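Local coordinates for surface layer protein (Geobacillus stearothermophilus, PDB 2RA1) that probably assembles into the crystalline surface layer of the bacterial cell and is thought to attach to the cell wall through its N-terminal part, studied here, at residues P328-I333 / V352-A357; E367-S372 / N393-G398. All coordinates share one frame; numbering follows the deposited sequence.

Both contacts belong to the all-beta region at the C-terminal end of this N-terminal fragment, and they build two sheets that pack on each other. Interaction 1 pairs the two strands of a small antiparallel sheet; interaction 2 joins the edge strand 367-372 to strand 389-397 of a second, four-stranded one. Apolar side chains meet between them: Ile333 and Val352 of interaction 1 rest on Leu368 and Ala394 of interaction 2. The first is mainly a surface contact, its regular pairing interrupted by a beta bulge and its loop end bridged by water. The second, partly buried, pairs regularly and carries charged and polar side chains on its outer face.

Interaction 1: residues P328-I333 / V352-A357; sequences PVPASI and VTVKDA
Ile333 and Val354 form the tight end of this contact, a non-hydrogen-bonded antiparallel pair whose side chains sit on the buried face of a two-stranded sheet. With CG1 placed beside its own carbonyl carbon (chi1 -170°) and the chain fully extended beyond it, Ile333 crosses its neighbours at a slant: CG1 lies 3.7 Å from Val354 CG2, while CD1 reaches on to Val352 CG2. The other branch of Val354, CG1, meets Pro330 CB at 3.9 Å. Val354 thus spreads its two methyls over both partners, and the layer rests on Ala394 and Val396 of strand 389-397.

Toward the loop end the regular pairing gives way to a classic beta bulge, in which Ala331 and Ser332 both face Lys355. Lys355 O accepts from both amides, from Ala331 N at 2.7 Å in the carbonyl plane and from Ser332 N at 2.9 Å, tilted from that plane by 28°. Lys355 N returns a bond to Ser332 O. On the face opposite Ile333, contact is looser: Ser332 OG merely approaches Lys355 CB, and the extended lysine leads away from the other strand.

At the loop end water adds to direct contacts such as Ala331 CB with Ala357 N, 3.3 Å apart. One molecule donates to Val329 O and accepts from Ala357 N, 2.8 Å away; a second donates to Asp356 O and holds Ser332 OG weakly. Asp356 OD1 accepts from Asn360 N, outside the contact. Close apolar packing thus passes into a water-bridged backbone, with Lys355 O serving two amides where the bulge adds a residue.

Interaction 2: residues E367-S372 / N393-G398; sequences ELEFTS and NATVKG
Glu367 sends CG beside its backbone N (chi1 -82°) and stays extended, whereas Lys397 places CG beside its carbonyl carbon, opposite the backbone N, and bends at chi3 (66°); the two side chains therefore run alongside each other until Lys397 NZ meets Glu367 OE2 at 2.9 Å. The ammonium comes from above the carboxylate plane, and Glu367 is poorly ordered, so the position of this exposed salt bridge is less certain. Glu369 lies on the same face, its CG beside Thr395 CB and its OE2 passing at 3.2 Å from Lys397 CG. That carboxylate thus skirts the aliphatic part of the lysine, while its OE2 stays 6.1 Å from Lys397 NZ.

The backbones beneath pair as antiparallel strands. Lys397 N bonds to Glu367 O at 2.8 Å. Glu369 and Thr395 exchange two bonds, each nearly in line with the accepting carbonyl: Glu369 N to Thr395 O at 2.8 Å, and Thr395 N to Glu369 O. Farther along, Thr371 N uses a lone pair of Asn393 O, and the return bond from Asn393 N is weak. A water 2.8 Å from Asn393 O also reaches Glu369 O and Thr395 OG1, with more acceptors near it than protons; Thr395 OG1 is bonded besides to Thr402 OG1. Thr371 OG1 lies 3.2 Å from Asn393 CB, while Asn393 gives its ND2 to Asn405 OD1.

The other face is apolar. Phe370 brings CE2 to 3.6 Å from Ala394 CB and touches Leu348, and Leu368 CD2 approaches Val396 CG2. This face is turned to the small sheet 332-335/352-355, as in a beta sandwich. Cohesion is therefore likely to rest largely on the backbone bonds and this apolar side, the outer charges probably contributing little in water.

Interaction 1: residues P328-I333 / V352-A357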
ATOM      1  N   PRO A 328      26.271 -32.325 -12.360  1.00 51.45           N
ATOM      2  CA  PRO A 328      26.435 -32.721 -10.957  1.00 45.79           C
ATOM      3  C   PRO A 328      27.030 -34.111 -10.825  1.00 40.03           C
ATOM      4  O   PRO A 328      26.977 -34.917 -11.758  1.00 44.37           O
ATOM      5  CB  PRO A 328      25.001 -32.708 -10.419  1.00 49.81           C
ATOM      6  CG  PRO A 328      24.291 -31.735 -11.283  1.00 52.16           C
ATOM      7  CD  PRO A 328      24.882 -31.938 -12.657  1.00 56.07           C
ATOM      8  N   VAL A 329      27.617 -34.380  -9.668  1.00 48.30           N
ATOM      9  CA  VAL A 329      28.220 -35.668  -9.421  1.00 38.70           C
ATOM     10  C   VAL A 329      27.496 -36.371  -8.282  1.00 38.10           C
ATOM     11  O   VAL A 329      27.796 -36.138  -7.108  1.00 44.96           O
ATOM     12  CB  VAL A 329      29.695 -35.493  -9.060  1.00 42.05           C
ATOM     13  CG1 VAL A 329      30.435 -36.828  -9.158  1.00 39.84           C
ATOM     14  CG2 VAL A 329      30.316 -34.431  -9.970  1.00 34.66           C
ATOM     15  N   PRO A 330      26.525 -37.230  -8.627  1.00 36.25           N
ATOM     16  CA  PRO A 330      25.836 -38.073  -7.640  1.00 32.18           C
ATOM     17  C   PRO A 330      26.840 -38.893  -6.843  1.00 39.47           C
ATOM     18  O   PRO A 330      27.726 -39.524  -7.420  1.00 42.04           O
ATOM     19  CB  PRO A 330      25.003 -39.016  -8.509  1.00 32.02           C
ATOM     20  CG  PRO A 330      24.811 -38.285  -9.794  1.00 34.91           C
ATOM     21  CD  PRO A 330      26.071 -37.501 -10.002  1.00 29.42           C
ATOM     22  N   ALA A 331      26.699 -38.890  -5.527  1.00 38.77           N
ATOM     23  CA  ALA A 331      27.570 -39.686  -4.687  1.00 38.08           C
ATOM     24  C   ALA A 331      26.749 -40.658  -3.859  1.00 38.70           C
ATOM     25  O   ALA A 331      27.191 -41.772  -3.578  1.00 37.33           O
ATOM     26  CB  ALA A 331      28.386 -38.798  -3.790  1.00 41.79           C
ATOM     27  N   SER A 332      25.555 -40.236  -3.458  1.00 35.40           N
ATOM     28  CA  SER A 332      24.688 -41.128  -2.705  1.00 33.71           C
ATOM     29  C   SER A 332      23.209 -41.040  -3.125  1.00 30.31           C
ATOM     30  O   SER A 332      22.769 -40.052  -3.718  1.00 29.89           O
ATOM     31  CB  SER A 332      24.866 -40.909  -1.197  1.00 30.86           C
ATOM     32  OG  SER A 332      23.994 -39.922  -0.694  1.00 32.25           O
ATOM     33  N   ILE A 333      22.463 -42.100  -2.835  1.00 25.44           N
ATOM     34  CA  ILE A 333      21.046 -42.106  -3.104  1.00 31.32           C
ATOM     35  C   ILE A 333      20.316 -42.941  -2.072  1.00 34.08           C
ATOM     36  O   ILE A 333      20.756 -44.033  -1.730  1.00 31.01           O
ATOM     37  CB  ILE A 333      20.722 -42.587  -4.532  1.00 28.10           C
ATOM     38  CG1 ILE A 333      19.245 -42.338  -4.827  1.00 27.35           C
ATOM     39  CG2 ILE A 333      21.078 -44.039  -4.713  1.00 20.38           C
ATOM     40  CD1 ILE A 333      18.779 -42.889  -6.126  1.00 21.29           C
ATOM     41  N   VAL A 352      12.817 -40.599  -3.457  1.00 29.73           N
ATOM     42  CA  VAL A 352      14.208 -40.943  -3.428  1.00 30.08           C
ATOM     43  C   VAL A 352      15.023 -39.641  -3.495  1.00 34.37           C
ATOM     44  O   VAL A 352      14.637 -38.684  -4.166  1.00 36.38           O
ATOM     45  CB  VAL A 352      14.456 -41.933  -4.578  1.00 33.71           C
ATOM     46  CG1 VAL A 352      14.978 -41.218  -5.827  1.00 29.22           C
ATOM     47  CG2 VAL A 352      15.322 -43.072  -4.126  1.00 35.97           C
ATOM     48  N   THR A 353      16.113 -39.581  -2.743  1.00 29.30           N
ATOM     49  CA  THR A 353      16.944 -38.388  -2.721  1.00 28.59           C
ATOM     50  C   THR A 353      18.379 -38.716  -3.127  1.00 34.19           C
ATOM     51  O   THR A 353      18.949 -39.718  -2.679  1.00 23.53           O
ATOM     52  CB  THR A 353      16.981 -37.743  -1.308  1.00 36.54           C
ATOM     53  OG1 THR A 353      15.696 -37.203  -0.978  1.00 33.98           O
ATOM     54  CG2 THR A 353      17.983 -36.630  -1.272  1.00 40.69           C
ATOM     55  N   VAL A 354      18.949 -37.847  -3.961  1.00 36.41           N
ATOM     56  CA  VAL A 354      20.313 -37.974  -4.446  1.00 35.26           C
ATOM     57  C   VAL A 354      21.194 -36.824  -3.931  1.00 35.43           C
ATOM     58  O   VAL A 354      20.810 -35.662  -3.972  1.00 32.99           O
ATOM     59  CB  VAL A 354      20.341 -37.994  -5.987  1.00 37.71           C
ATOM     60  CG1 VAL A 354      21.767 -38.157  -6.515  1.00 34.86           C
ATOM     61  CG2 VAL A 354      19.457 -39.098  -6.507  1.00 35.49           C
ATOM     62  N   LYS A 355      22.380 -37.162  -3.441  1.00 30.42           N
ATOM     63  CA  LYS A 355      23.310 -36.160  -2.942  1.00 34.64           C
ATOM     64  C   LYS A 355      24.691 -36.314  -3.576  1.00 35.15           C
ATOM     65  O   LYS A 355      25.053 -37.401  -4.022  1.00 35.66           O
ATOM     66  CB  LYS A 355      23.418 -36.262  -1.426  1.00 31.51           C
ATOM     67  CG  LYS A 355      22.104 -36.025  -0.750  1.00 32.01           C
ATOM     68  CD  LYS A 355      22.221 -36.178   0.744  1.00 35.47           C
ATOM     69  CE  LYS A 355      20.917 -35.829   1.420  1.00 43.94           C
ATOM     70  NZ  LYS A 355      21.007 -35.976   2.901  1.00 54.33           N
ATOM     71  N   ASP A 356      25.441 -35.220  -3.636  1.00 38.59           N
ATOM     72  CA  ASP A 356      26.856 -35.268  -4.007  1.00 42.28           C
ATOM     73  C   ASP A 356      27.674 -35.610  -2.772  1.00 47.10           C
ATOM     74  O   ASP A 356      27.119 -35.788  -1.685  1.00 46.20           O
ATOM     75  CB  ASP A 356      27.323 -33.921  -4.568  1.00 45.58           C
ATOM     76  CG  ASP A 356      27.116 -32.773  -3.589  1.00 45.86           C
ATOM     77  OD1 ASP A 356      26.893 -33.044  -2.387  1.00 48.49           O
ATOM     78  OD2 ASP A 356      27.170 -31.601  -4.024  1.00 41.95           O
ATOM     79  N   ALA A 357      28.991 -35.668  -2.931  1.00 52.94           N
ATOM     80  CA  ALA A 357      29.883 -36.140  -1.863  1.00 53.03           C
ATOM     81  C   ALA A 357      29.826 -35.286  -0.586  1.00 48.41           C
ATOM     82  O   ALA A 357      29.835 -35.814   0.534  1.00 49.31           O
ATOM     83  CB  ALA A 357      31.297 -36.242  -2.381  1.00 48.51           C
TER
HETATM   84  O   HOH W   1      29.734 -35.675  -5.657  1.00 40.83           O
HETATM   85  O   HOH W   2      26.821 -37.981  -0.408  1.00 45.14           O

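Interaction 2: residues E367-S372 / N393-G398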
ATOM      1  N   GLU A 367      19.538 -38.962 -14.385  1.00 53.59           N
ATOM      2  CA  GLU A 367      18.477 -39.922 -14.643  1.00 59.58           C
ATOM      3  C   GLU A 367      18.421 -41.051 -13.609  1.00 50.36           C
ATOM      4  O   GLU A 367      19.447 -41.478 -13.057  1.00 46.30           O
ATOM      5  CB  GLU A 367      18.609 -40.497 -16.052  1.00 69.25           C
ATOM      6  CG  GLU A 367      18.013 -39.603 -17.130  1.00 83.55           C
ATOM      7  CD  GLU A 367      18.156 -40.197 -18.524  1.00 95.73           C
ATOM      8  OE1 GLU A 367      17.150 -40.729 -19.054  1.00 95.74           O
ATOM      9  OE2 GLU A 367      19.277 -40.143 -19.083  1.00 99.34           O
ATOM     10  N   LEU A 368      17.208 -41.533 -13.364  1.00 40.95           N
ATOM     11  CA  LEU A 368      16.991 -42.619 -12.424  1.00 42.02           C
ATOM     12  C   LEU A 368      16.470 -43.865 -13.106  1.00 44.09           C
ATOM     13  O   LEU A 368      15.505 -43.797 -13.878  1.00 43.39           O
ATOM     14  CB  LEU A 368      15.978 -42.199 -11.373  1.00 36.85           C
ATOM     15  CG  LEU A 368      16.519 -41.232 -10.336  1.00 41.16           C
ATOM     16  CD1 LEU A 368      15.371 -40.756  -9.456  1.00 30.61           C
ATOM     17  CD2 LEU A 368      17.647 -41.914  -9.522  1.00 37.69           C
ATOM     18  N   GLU A 369      17.082 -45.010 -12.804  1.00 34.67           N
ATOM     19  CA  GLU A 369      16.540 -46.271 -13.279  1.00 33.32           C
ATOM     20  C   GLU A 369      16.163 -47.139 -12.087  1.00 33.97           C
ATOM     21  O   GLU A 369      16.840 -47.112 -11.059  1.00 37.51           O
ATOM     22  CB  GLU A 369      17.512 -46.973 -14.230  1.00 41.71           C
ATOM     23  CG  GLU A 369      18.815 -47.404 -13.594  1.00 61.67           C
ATOM     24  CD  GLU A 369      19.835 -47.860 -14.623  1.00 70.27           C
ATOM     25  OE1 GLU A 369      20.785 -48.586 -14.233  1.00 67.11           O
ATOM     26  OE2 GLU A 369      19.677 -47.490 -15.815  1.00 70.19           O
ATOM     27  N   PHE A 370      15.067 -47.886 -12.227  1.00 33.64           N
ATOM     28  CA  PHE A 370      14.499 -48.679 -11.133  1.00 34.35           C
ATOM     29  C   PHE A 370      14.350 -50.152 -11.465  1.00 31.46           C
ATOM     30  O   PHE A 370      14.100 -50.530 -12.607  1.00 34.74           O
ATOM     31  CB  PHE A 370      13.095 -48.177 -10.743  1.00 31.19           C
ATOM     32  CG  PHE A 370      13.070 -46.785 -10.202  1.00 24.83           C
ATOM     33  CD1 PHE A 370      12.822 -45.702 -11.033  1.00 31.92           C
ATOM     34  CD2 PHE A 370      13.271 -46.550  -8.861  1.00 21.80           C
ATOM     35  CE1 PHE A 370      12.784 -44.389 -10.521  1.00 24.87           C
ATOM     36  CE2 PHE A 370      13.245 -45.226  -8.342  1.00 21.59           C
ATOM     37  CZ  PHE A 370      12.999 -44.167  -9.178  1.00 17.13           C
ATOM     38  N   THR A 371      14.477 -50.983 -10.444  1.00 30.80           N
ATOM     39  CA  THR A 371      13.972 -52.339 -10.514  1.00 32.88           C
ATOM     40  C   THR A 371      13.069 -52.534  -9.310  1.00 28.87           C
ATOM     41  O   THR A 371      13.175 -51.836  -8.299  1.00 23.34           O
ATOM     42  CB  THR A 371      15.095 -53.391 -10.506  1.00 32.17           C
ATOM     43  OG1 THR A 371      15.652 -53.494  -9.193  1.00 31.45           O
ATOM     44  CG2 THR A 371      16.180 -53.011 -11.502  1.00 30.83           C
ATOM     45  N   SER A 372      12.173 -53.493  -9.420  1.00 34.29           N
ATOM     46  CA  SER A 372      11.174 -53.681  -8.389  1.00 28.57           C
ATOM     47  C   SER A 372      10.603 -55.088  -8.421  1.00 30.10           C
ATOM     48  O   SER A 372      10.605 -55.766  -9.461  1.00 30.11           O
ATOM     49  CB  SER A 372      10.046 -52.669  -8.562  1.00 20.46           C
ATOM     50  OG  SER A 372       9.187 -52.704  -7.436  1.00 20.94           O
ATOM     51  N   ASN A 393      14.489 -50.631  -6.056  1.00 30.06           N
ATOM     52  CA  ASN A 393      15.908 -50.341  -6.205  1.00 21.93           C
ATOM     53  C   ASN A 393      16.092 -49.126  -7.115  1.00 26.20           C
ATOM     54  O   ASN A 393      15.761 -49.156  -8.298  1.00 29.69           O
ATOM     55  CB  ASN A 393      16.603 -51.560  -6.795  1.00 25.58           C
ATOM     56  CG  ASN A 393      18.100 -51.392  -6.894  1.00 30.97           C
ATOM     57  OD1 ASN A 393      18.610 -50.318  -7.248  1.00 29.10           O
ATOM     58  ND2 ASN A 393      18.820 -52.463  -6.581  1.00 23.62           N
ATOM     59  N   ALA A 394      16.587 -48.034  -6.559  1.00 26.63           N
ATOM     60  CA  ALA A 394      16.886 -46.873  -7.372  1.00 21.76           C
ATOM     61  C   ALA A 394      18.395 -46.802  -7.650  1.00 31.88           C
ATOM     62  O   ALA A 394      19.225 -46.920  -6.735  1.00 28.37           O
ATOM     63  CB  ALA A 394      16.395 -45.598  -6.692  1.00 21.07           C
ATOM     64  N   THR A 395      18.738 -46.631  -8.921  1.00 30.48           N
ATOM     65  CA  THR A 395      20.123 -46.470  -9.327  1.00 26.20           C
ATOM     66  C   THR A 395      20.166 -45.225 -10.197  1.00 33.98           C
ATOM     67  O   THR A 395      19.302 -45.039 -11.052  1.00 33.85           O
ATOM     68  CB  THR A 395      20.653 -47.684 -10.131  1.00 23.13           C
ATOM     69  OG1 THR A 395      20.650 -48.856  -9.312  1.00 32.97           O
ATOM     70  CG2 THR A 395      22.085 -47.440 -10.588  1.00 24.44           C
ATOM     71  N   VAL A 396      21.139 -44.352  -9.947  1.00 41.40           N
ATOM     72  CA  VAL A 396      21.341 -43.187 -10.797  1.00 45.94           C
ATOM     73  C   VAL A 396      22.014 -43.663 -12.067  1.00 45.43           C
ATOM     74  O   VAL A 396      23.128 -44.181 -12.022  1.00 50.98           O
ATOM     75  CB  VAL A 396      22.248 -42.144 -10.137  1.00 44.70           C
ATOM     76  CG1 VAL A 396      22.489 -40.997 -11.093  1.00 52.41           C
ATOM     77  CG2 VAL A 396      21.643 -41.638  -8.861  1.00 33.80           C
ATOM     78  N   LYS A 397      21.343 -43.509 -13.197  1.00 39.81           N
ATOM     79  CA  LYS A 397      21.904 -44.012 -14.443  1.00 52.51           C
ATOM     80  C   LYS A 397      23.033 -43.087 -14.886  1.00 55.83           C
ATOM     81  O   LYS A 397      22.928 -41.866 -14.736  1.00 52.78           O
ATOM     82  CB  LYS A 397      20.824 -44.091 -15.526  1.00 56.85           C
ATOM     83  CG  LYS A 397      21.251 -44.853 -16.771  1.00 59.87           C
ATOM     84  CD  LYS A 397      20.337 -44.566 -17.957  1.00 63.50           C
ATOM     85  CE  LYS A 397      20.447 -43.110 -18.401  1.00 68.09           C
ATOM     86  NZ  LYS A 397      19.953 -42.886 -19.802  1.00 71.48           N
ATOM     87  N   GLY A 398      24.126 -43.646 -15.401  1.00 59.21           N
ATOM     88  CA  GLY A 398      24.387 -45.073 -15.417  1.00 63.39           C
ATOM     89  C   GLY A 398      25.670 -45.246 -14.620  1.00 69.69           C
ATOM     90  O   GLY A 398      26.634 -45.903 -15.035  1.00 64.98           O
TER
HETATM   91  O   HOH W   3      17.796 -49.760 -10.147  1.00 42.24           O